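Cystatin-F (Homo sapiens, PDB 2CH9) inhibits cysteine proteases such as papain and cathepsin L, more weakly than other cystatins do, and forms a disulfide-linked homodimer. Local coordinates at residues T45-T57 with L88-T102. Residues are numbered along the deposited sequence; the frame is centred on the assembly and turned at random.
Sequences TNDMFLFKESRIT and LDDCDFQTNHTLKQT. With ZN (zinc ion), chain H; NAG (2-acetamido-2-deoxy-beta-D-glucopyranose), chain C; FUL (beta-L-fucopyranose), chain B.
Lys52 reaches from strand 49-63 into the 3-10 turn at 88-90, its chain fully extended with CG anti to the backbone N (chi1 -178°). NZ donates to Cys91 O at 3.0 Å, nearly in line with the carbonyl (C=O...N angle 160°), and more weakly to Leu88 O at 3.2 Å. The latter oxygen also accepts from Cys91 N, and Cys91 is tied by its disulfide to Cys80. Phe93 crosses the lysine stem at about a right angle, CE1 lying 3.7 Å from Lys52 CB. Its ring edge points at the strand backbone, with Lys52 O near CE1 and Glu53 O near CZ, both in the ring plane, while Ser54 CB touches CZ obliquely. Leu88 CD2 lies closest to Phe51 O, at 3.3 Å, with Lys52 CB and Leu50 CB next. Farther along, Gln94 NE2, hydrogen-bonded to Thr78, sits centrally over one face of Phe49, 3.5 Å above the ring; Met48 CG covers the opposite face near the rim. Replacing Lys52 with methionine would probably leave the carbonyls of Leu88 and Cys91 without their ammonium partner and the turn less firmly tied to the strand. The long loop between strands 67-78 and 102-112 of the cystatin sheet thus packs on strand 49-63 through side chains set against backbone carbonyls, with no backbone-to-backbone hydrogen bond between the two segments: one cation gathers two carbonyls, while Phe93, Leu88 and Phe49 supply much of the rest.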
loop_
_atom_site.group_PDB
_atom_site.type_symbol
_atom_site.label_atom_id
_atom_site.label_comp_id
_atom_site.label_asym_id
_atom_site.label_seq_id
_atom_site.Cartn_x
_atom_site.Cartn_y
_atom_site.Cartn_z
ATOM N N THR A 45 -15.335 15.366 4.085
ATOM C CA THR A 45 -16.584 15.511 3.347
ATOM C C THR A 45 -17.470 16.532 4.051
ATOM O O THR A 45 -17.157 16.963 5.156
ATOM C CB THR A 45 -17.322 14.160 3.213
ATOM O OG1 THR A 45 -17.532 13.587 4.510
ATOM C CG2 THR A 45 -16.519 13.180 2.361
ATOM N N ASN A 46 -18.565 16.924 3.406
ATOM C CA ASN A 46 -19.481 17.894 3.987
ATOM C C ASN A 46 -20.897 17.390 4.121
ATOM O O ASN A 46 -21.836 18.080 3.746
ATOM C CB ASN A 46 -19.503 19.180 3.163
ATOM C CG ASN A 46 -18.213 19.947 3.255
ATOM O OD1 ASN A 46 -18.059 20.830 4.111
ATOM N ND2 ASN A 46 -17.258 19.605 2.383
ATOM N N ASP A 47 -21.066 16.188 4.648
ATOM C CA ASP A 47 -22.400 15.696 4.937
ATOM C C ASP A 47 -22.920 16.452 6.154
ATOM O O ASP A 47 -22.147 17.090 6.885
ATOM C CB ASP A 47 -22.375 14.188 5.214
ATOM C CG ASP A 47 -23.733 13.535 5.008
ATOM O OD1 ASP A 47 -24.153 13.357 3.843
ATOM O OD2 ASP A 47 -24.387 13.197 6.013
ATOM N N MET A 48 -24.224 16.387 6.380
ATOM C CA MET A 48 -24.783 16.999 7.564
ATOM C C MET A 48 -24.742 16.037 8.762
ATOM O O MET A 48 -24.826 16.460 9.916
ATOM C CB MET A 48 -26.173 17.563 7.259
ATOM C CG MET A 48 -27.359 16.876 7.883
ATOM S SD MET A 48 -28.594 18.149 8.214
ATOM C CE MET A 48 -27.707 19.187 9.393
ATOM N N PHE A 49 -24.588 14.747 8.474
ATOM C CA PHE A 49 -24.437 13.720 9.506
ATOM C C PHE A 49 -23.048 13.084 9.512
ATOM O O PHE A 49 -22.357 13.053 8.488
ATOM C CB PHE A 49 -25.494 12.626 9.341
ATOM C CG PHE A 49 -26.907 13.102 9.547
ATOM C CD1 PHE A 49 -27.400 13.333 10.828
ATOM C CD2 PHE A 49 -27.748 13.308 8.459
ATOM C CE1 PHE A 49 -28.708 13.770 11.025
ATOM C CE2 PHE A 49 -29.067 13.750 8.650
ATOM C CZ PHE A 49 -29.543 13.980 9.933
ATOM N N LEU A 50 -22.648 12.572 10.673
ATOM C CA LEU A 50 -21.424 11.786 10.775
ATOM C C LEU A 50 -21.648 10.363 10.239
ATOM O O LEU A 50 -22.728 9.781 10.395
ATOM C CB LEU A 50 -20.930 11.706 12.228
ATOM C CG LEU A 50 -20.474 12.935 13.011
ATOM C CD1 LEU A 50 -20.241 12.529 14.463
ATOM C CD2 LEU A 50 -19.218 13.556 12.411
ATOM N N PHE A 51 -20.617 9.806 9.618
ATOM C CA PHE A 51 -20.634 8.407 9.209
ATOM C C PHE A 51 -19.876 7.582 10.232
ATOM O O PHE A 51 -19.078 8.122 10.988
ATOM C CB PHE A 51 -20.015 8.252 7.824
ATOM C CG PHE A 51 -20.944 8.615 6.697
ATOM C CD1 PHE A 51 -21.416 9.917 6.549
ATOM C CD2 PHE A 51 -21.332 7.652 5.765
ATOM C CE1 PHE A 51 -22.277 10.255 5.493
ATOM C CE2 PHE A 51 -22.191 7.976 4.709
ATOM C CZ PHE A 51 -22.663 9.280 4.571
ATOM N N LYS A 52 -20.116 6.273 10.238
ATOM C CA LYS A 52 -19.452 5.356 11.159
ATOM C C LYS A 52 -19.132 4.050 10.429
ATOM O O LYS A 52 -19.894 3.608 9.550
ATOM C CB LYS A 52 -20.367 5.096 12.364
ATOM C CG LYS A 52 -19.823 4.188 13.462
ATOM C CD LYS A 52 -20.856 4.032 14.568
ATOM C CE LYS A 52 -20.357 3.150 15.689
ATOM N NZ LYS A 52 -21.392 2.970 16.757
ATOM N N GLU A 53 -18.001 3.437 10.768
ATOM C CA GLU A 53 -17.655 2.155 10.162
ATOM C C GLU A 53 -18.773 1.150 10.484
ATOM O O GLU A 53 -19.229 1.060 11.633
ATOM C CB GLU A 53 -16.274 1.685 10.637
ATOM C CG GLU A 53 -16.188 1.157 12.089
ATOM C CD GLU A 53 -16.171 2.240 13.165
ATOM O OE1 GLU A 53 -16.227 3.458 12.867
ATOM O OE2 GLU A 53 -16.112 1.859 14.346
ATOM N N SER A 54 -19.249 0.433 9.464
ATOM C CA SER A 54 -20.338 -0.520 9.671
ATOM C C SER A 54 -19.908 -1.975 9.518
ATOM O O SER A 54 -20.510 -2.854 10.121
ATOM C CB SER A 54 -21.550 -0.205 8.779
ATOM O OG SER A 54 -21.264 -0.380 7.401
ATOM N N ARG A 55 -18.872 -2.228 8.720
ATOM C CA ARG A 55 -18.402 -3.590 8.483
ATOM C C ARG A 55 -16.976 -3.563 7.962
ATOM O O ARG A 55 -16.647 -2.751 7.118
ATOM C CB ARG A 55 -19.327 -4.308 7.484
ATOM C CG ARG A 55 -19.003 -5.769 7.235
ATOM C CD ARG A 55 -20.225 -6.530 6.693
ATOM N NE ARG A 55 -20.446 -6.279 5.269
ATOM C CZ ARG A 55 -20.440 -7.218 4.321
ATOM N NH1 ARG A 55 -20.233 -8.497 4.631
ATOM N NH2 ARG A 55 -20.643 -6.876 3.052
ATOM N N ILE A 56 -16.134 -4.455 8.466
ATOM C CA ILE A 56 -14.786 -4.600 7.944
ATOM C C ILE A 56 -14.726 -5.960 7.281
ATOM O O ILE A 56 -14.803 -6.987 7.959
ATOM C CB ILE A 56 -13.729 -4.497 9.053
ATOM C CG1 ILE A 56 -13.879 -3.179 9.796
ATOM C CG2 ILE A 56 -12.314 -4.654 8.464
ATOM C CD1 ILE A 56 -13.331 -3.211 11.184
ATOM N N THR A 57 -14.611 -5.966 5.955
ATOM C CA THR A 57 -14.710 -7.213 5.205
ATOM C C THR A 57 -13.357 -7.892 5.006
ATOM O O THR A 57 -13.272 -9.119 5.009
ATOM C CB THR A 57 -15.441 -7.024 3.854
ATOM O OG1 THR A 57 -15.089 -5.759 3.292
ATOM C CG2 THR A 57 -16.939 -7.034 4.068
ATOM N N LEU A 88 -18.630 8.958 18.119
ATOM C CA LEU A 88 -19.125 7.895 17.245
ATOM C C LEU A 88 -19.527 6.586 17.924
ATOM O O LEU A 88 -20.434 5.914 17.438
ATOM C CB LEU A 88 -18.118 7.593 16.138
ATOM C CG LEU A 88 -18.085 8.580 14.986
ATOM C CD1 LEU A 88 -16.898 8.276 14.094
ATOM C CD2 LEU A 88 -19.392 8.458 14.220
ATOM N N ASP A 89 -18.857 6.222 19.020
ATOM C CA ASP A 89 -19.237 5.038 19.795
ATOM C C ASP A 89 -20.699 5.070 20.231
ATOM O O ASP A 89 -21.320 4.019 20.385
ATOM C CB ASP A 89 -18.343 4.871 21.024
ATOM C CG ASP A 89 -16.935 4.412 20.671
ATOM O OD1 ASP A 89 -16.727 3.818 19.587
ATOM O OD2 ASP A 89 -16.029 4.631 21.499
ATOM N N ASP A 90 -21.246 6.271 20.424
ATOM C CA ASP A 90 -22.639 6.425 20.853
ATOM C C ASP A 90 -23.615 6.792 19.727
ATOM O O ASP A 90 -24.785 7.054 19.983
ATOM C CB ASP A 90 -22.736 7.429 21.999
ATOM C CG ASP A 90 -22.073 6.934 23.269
ATOM O OD1 ASP A 90 -22.121 5.717 23.566
ATOM O OD2 ASP A 90 -21.501 7.776 23.983
ATOM N N CYS A 91 -23.140 6.783 18.484
ATOM C CA CYS A 91 -24.010 7.050 17.331
ATOM C C CYS A 91 -24.520 5.761 16.704
ATOM O O CYS A 91 -23.756 4.830 16.484
ATOM C CB CYS A 91 -23.283 7.902 16.284
ATOM S SG CYS A 91 -22.852 9.557 16.914
ATOM N N ASP A 92 -25.823 5.713 16.437
ATOM C CA ASP A 92 -26.438 4.574 15.743
ATOM C C ASP A 92 -26.717 4.944 14.275
ATOM O O ASP A 92 -26.796 6.122 13.928
ATOM C CB ASP A 92 -27.728 4.130 16.460
ATOM C CG ASP A 92 -27.473 3.546 17.871
ATOM O OD1 ASP A 92 -26.553 2.718 18.073
ATOM O OD2 ASP A 92 -28.232 3.895 18.799
ATOM N N PHE A 93 -26.863 3.940 13.413
ATOM C CA PHE A 93 -27.079 4.204 11.988
ATOM C C PHE A 93 -28.496 4.693 11.663
ATOM O O PHE A 93 -29.454 4.376 12.373
ATOM C CB PHE A 93 -26.703 2.989 11.134
ATOM C CG PHE A 93 -25.246 2.632 11.205
ATOM C CD1 PHE A 93 -24.298 3.388 10.529
ATOM C CD2 PHE A 93 -24.821 1.540 11.953
ATOM C CE1 PHE A 93 -22.945 3.060 10.598
ATOM C CE2 PHE A 93 -23.471 1.209 12.031
ATOM C CZ PHE A 93 -22.535 1.969 11.358
ATOM N N GLN A 94 -28.607 5.472 10.586
ATOM C CA GLN A 94 -29.887 5.972 10.092
ATOM C C GLN A 94 -30.897 4.851 9.895
ATOM O O GLN A 94 -30.567 3.798 9.342
ATOM C CB GLN A 94 -29.695 6.715 8.771
ATOM C CG GLN A 94 -29.083 8.097 8.900
ATOM C CD GLN A 94 -30.060 9.147 9.417
ATOM O OE1 GLN A 94 -31.278 8.955 9.390
ATOM N NE2 GLN A 94 -29.522 10.270 9.883
ATOM N N THR A 95 -32.118 5.089 10.367
ATOM C CA THR A 95 -33.248 4.175 10.195
ATOM C C THR A 95 -34.041 4.602 8.953
ATOM O O THR A 95 -34.320 3.780 8.072
ATOM C CB THR A 95 -34.153 4.177 11.457
ATOM O OG1 THR A 95 -33.388 3.750 12.593
ATOM C CG2 THR A 95 -35.369 3.261 11.288
ATOM N N ASN A 96 -34.389 5.893 8.909
ATOM C CA ASN A 96 -35.020 6.554 7.761
ATOM C C ASN A 96 -34.394 6.103 6.438
ATOM O O ASN A 96 -33.209 6.347 6.195
ATOM C CB ASN A 96 -34.877 8.078 7.923
ATOM C CG ASN A 96 -35.910 8.870 7.127
ATOM O OD1 ASN A 96 -36.310 8.474 6.029
ATOM N ND2 ASN A 96 -36.341 10.012 7.696
ATOM N N HIS A 97 -35.189 5.438 5.595
ATOM C CA HIS A 97 -34.681 4.886 4.329
ATOM C C HIS A 97 -34.152 5.965 3.382
ATOM O O HIS A 97 -33.204 5.719 2.628
ATOM C CB HIS A 97 -35.731 4.016 3.622
ATOM C CG HIS A 97 -35.202 3.294 2.416
ATOM N ND1 HIS A 97 -35.557 3.634 1.127
ATOM C CD2 HIS A 97 -34.330 2.263 2.304
ATOM C CE1 HIS A 97 -34.935 2.839 0.274
ATOM N NE2 HIS A 97 -34.182 1.998 0.962
ATOM N N THR A 98 -34.751 7.155 3.432
ATOM C CA THR A 98 -34.298 8.270 2.600
ATOM C C THR A 98 -32.967 8.857 3.074
ATOM O O THR A 98 -32.323 9.618 2.345
ATOM C CB THR A 98 -35.362 9.384 2.478
ATOM O OG1 THR A 98 -35.127 10.129 1.277
ATOM C CG2 THR A 98 -35.309 10.330 3.659
ATOM N N LEU A 99 -32.553 8.499 4.287
ATOM C CA LEU A 99 -31.300 9.003 4.837
ATOM C C LEU A 99 -30.230 7.917 4.969
ATOM O O LEU A 99 -29.062 8.223 5.207
ATOM C CB LEU A 99 -31.544 9.732 6.169
ATOM C CG LEU A 99 -32.396 11.010 6.106
ATOM C CD1 LEU A 99 -32.757 11.503 7.503
ATOM C CD2 LEU A 99 -31.713 12.118 5.299
ATOM N N LYS A 100 -30.633 6.656 4.813
ATOM C CA LYS A 100 -29.691 5.535 4.773
ATOM C C LYS A 100 -28.724 5.685 3.601
ATOM O O LYS A 100 -29.149 5.786 2.448
ATOM C CB LYS A 100 -30.428 4.200 4.632
ATOM C CG LYS A 100 -30.796 3.499 5.932
ATOM C CD LYS A 100 -30.751 1.974 5.740
ATOM C CE LYS A 100 -31.441 1.215 6.876
ATOM N NZ LYS A 100 -32.935 1.211 6.762
ATOM N N GLN A 101 -27.429 5.711 3.906
ATOM C CA GLN A 101 -26.389 5.726 2.879
ATOM C C GLN A 101 -25.170 4.933 3.330
ATOM O O GLN A 101 -24.648 5.152 4.428
ATOM C CB GLN A 101 -25.990 7.155 2.501
ATOM C CG GLN A 101 -24.826 7.212 1.522
ATOM C CD GLN A 101 -24.774 8.493 0.716
ATOM O OE1 GLN A 101 -23.754 9.190 0.704
ATOM N NE2 GLN A 101 -25.869 8.810 0.029
ATOM N N THR A 102 -24.732 4.011 2.476
ATOM C CA THR A 102 -23.551 3.211 2.747
ATOM C C THR A 102 -22.523 3.390 1.639
ATOM O O THR A 102 -22.875 3.512 0.464
ATOM C CB THR A 102 -23.906 1.716 2.917
ATOM O OG1 THR A 102 -24.915 1.580 3.921
ATOM C CG2 THR A 102 -22.694 0.899 3.351
HETATM ZN ZN ZN H . -27.322 2.500 19.923
HETATM C C1 NAG C . -37.097 10.899 6.830
HETATM C C2 NAG C . -38.444 11.309 7.447
HETATM C C3 NAG C . -39.211 12.276 6.542
HETATM C C4 NAG C . -38.347 13.455 6.096
HETATM C C5 NAG C . -36.967 12.982 5.603
HETATM C C6 NAG C . -36.015 14.154 5.347
HETATM C C7 NAG C . -39.339 9.590 8.934
HETATM C C8 NAG C . -40.404 8.547 9.140
HETATM N N2 NAG C . -39.275 10.147 7.725
HETATM O O3 NAG C . -40.352 12.759 7.218
HETATM O O4 NAG C . -39.035 14.168 5.084
HETATM O O5 NAG C . -36.356 12.072 6.518
HETATM O O6 NAG C . -35.391 14.578 6.544
HETATM O O7 NAG C . -38.572 9.893 9.850
HETATM C C1 FUL B . -12.005 20.749 4.427
HETATM C C2 FUL B . -11.932 20.935 2.912
HETATM O O2 FUL B . -10.674 21.403 2.466
HETATM C C3 FUL B . -12.238 19.511 2.436
HETATM O O3 FUL B . -12.076 19.370 1.038
HETATM C C4 FUL B . -13.648 19.122 2.927
HETATM O O4 FUL B . -14.606 19.851 2.185
HETATM C C5 FUL B . -13.809 19.375 4.447
HETATM C C6 FUL B . -15.224 19.189 4.980
HETATM O O5 FUL B . -13.362 20.675 4.810
HETATM O O HOH W 1 -25.123 2.336 19.989
#